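Local coordinates for protein GTP-sensing transcriptional pleiotropic repressor CodY (Clostridioides difficile, PDB 5N0L) that senses branched-chain amino acids such as isoleucine through its GAF domain, and GTP, to repress transcription of many genes according to nutrient supply, at the interface of chains A and B. Numbering follows the deposited sequence. Chains: chain A/B, GTP-sensing transcriptional pleiotropic repressor CodY.

The interface of chains A and B. Residues chain A 141-142, 145; chain B 6, 8-9.
Helix 141-158 of chain A meets, at its N-terminal turn, the start of helix 7-21 of chain B, an N-terminal helix that reaches across to pack on a neighbouring copy of the GAF domain. The patch illustrates how two helix beginnings can be joined by a polar end and a small apolar seam. A:Asp141, the first residue of its helix, supplies the polar end: its carboxylate oxygen OD2 accepts from both the backbone N and the hydroxyl of B:Ser6, the residue just ahead of the B helix. The hydroxyl OG of B:Ser6 lies 2.7 Å from OD2 of A:Asp141 and meets the anti lone pair of that oxygen, on the side away from OD1. The amide N of B:Ser6 is 2.8 Å from OD2 of A:Asp141. It comes from above the carboxylate plane, 41° out of it. The bond is nevertheless fairly straight at the hydrogen (162°). B:Ser6 carries OG beside its own backbone N (chi1 -56°), which lets the two donors converge on one oxygen. Arriving from different directions, the two bonds should restrict turning of the carboxylate.

B:Leu9 crosses the A:Asp141 side chain at about a right angle, its CD2 methyl resting 3.8 Å from the carboxyl carbon CG of A:Asp141. Its other methyl, CD1, turns to A:Val145, one helical turn further on. There the two side chains run past each other in opposite directions, and the CG2 methyl of A:Val145 lies 3.7 Å from the CA of B:Leu9. B:Val8 closes the seam more loosely: its CG1 stands 4.1 Å from CG2 of A:Val145. The same CG1 of B:Val8 is 3.8 Å from the carboxylate oxygen OD1 of A:Asp142, a contact without a hydrogen bond.

The patch hides 153 Å² of protein surface, summed over both chains, as a part of an interface without exact two-fold symmetry. Although this pairing may belong to the crystal rather than to CodY assembly in solution, the patch would help hold the start of one copy's N-terminal helix against a neighbouring GAF domain.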
loop_
_atom_site.group_PDB
_atom_site.type_symbol
_atom_site.label_atom_id
_atom_site.label_comp_id
_atom_site.label_asym_id
_atom_site.label_seq_id
_atom_site.Cartn_x
_atom_site.Cartn_y
_atom_site.Cartn_z
ATOM N N ASP A 141 -14.537 -31.664 -13.440
ATOM C CA ASP A 141 -14.798 -30.833 -12.286
ATOM C C ASP A 141 -13.551 -30.522 -11.467
ATOM O O ASP A 141 -13.547 -29.503 -10.763
ATOM C CB ASP A 141 -15.873 -31.492 -11.342
ATOM C CG ASP A 141 -17.275 -31.458 -11.927
ATOM O OD1 ASP A 141 -17.467 -30.807 -12.982
ATOM O OD2 ASP A 141 -18.217 -32.110 -11.345
ATOM N N ASP A 142 -12.564 -31.446 -11.451
ATOM C CA ASP A 142 -11.300 -31.268 -10.764
ATOM C C ASP A 142 -10.573 -30.068 -11.486
ATOM O O ASP A 142 -9.983 -29.316 -10.772
ATOM C CB ASP A 142 -10.408 -32.446 -10.711
ATOM C CG ASP A 142 -11.038 -33.522 -9.710
ATOM O OD1 ASP A 142 -11.660 -33.094 -8.688
ATOM O OD2 ASP A 142 -10.816 -34.698 -9.910
ATOM N N VAL A 145 -12.127 -26.921 -10.356
ATOM C CA VAL A 145 -11.717 -26.512 -9.070
ATOM C C VAL A 145 -10.452 -25.616 -9.248
ATOM O O VAL A 145 -10.369 -24.571 -8.580
ATOM C CB VAL A 145 -11.387 -27.685 -8.123
ATOM C CG1 VAL A 145 -10.665 -27.335 -6.852
ATOM C CG2 VAL A 145 -12.781 -28.328 -7.802
ATOM N N SER B 6 -19.577 -31.870 -8.858
ATOM C CA SER B 6 -18.929 -32.648 -7.808
ATOM C C SER B 6 -18.830 -31.874 -6.509
ATOM O O SER B 6 -18.707 -30.647 -6.453
ATOM C CB SER B 6 -17.581 -33.188 -8.249
ATOM O OG SER B 6 -17.646 -33.950 -9.389
ATOM N N VAL B 8 -16.529 -31.456 -4.255
ATOM C CA VAL B 8 -15.308 -30.591 -4.163
ATOM C C VAL B 8 -15.480 -29.245 -4.898
ATOM O O VAL B 8 -15.100 -28.192 -4.347
ATOM C CB VAL B 8 -14.028 -31.328 -4.550
ATOM C CG1 VAL B 8 -14.008 -31.777 -6.001
ATOM C CG2 VAL B 8 -12.756 -30.559 -4.117
ATOM N N LEU B 9 -16.128 -29.313 -6.030
ATOM C CA LEU B 9 -16.369 -28.062 -6.835
ATOM C C LEU B 9 -17.454 -27.200 -6.192
ATOM O O LEU B 9 -17.374 -25.908 -6.063
ATOM C CB LEU B 9 -16.672 -28.459 -8.255
ATOM C CG LEU B 9 -16.985 -27.323 -9.232
ATOM C CD1 LEU B 9 -15.745 -26.285 -9.300
ATOM C CD2 LEU B 9 -17.277 -27.923 -10.591
#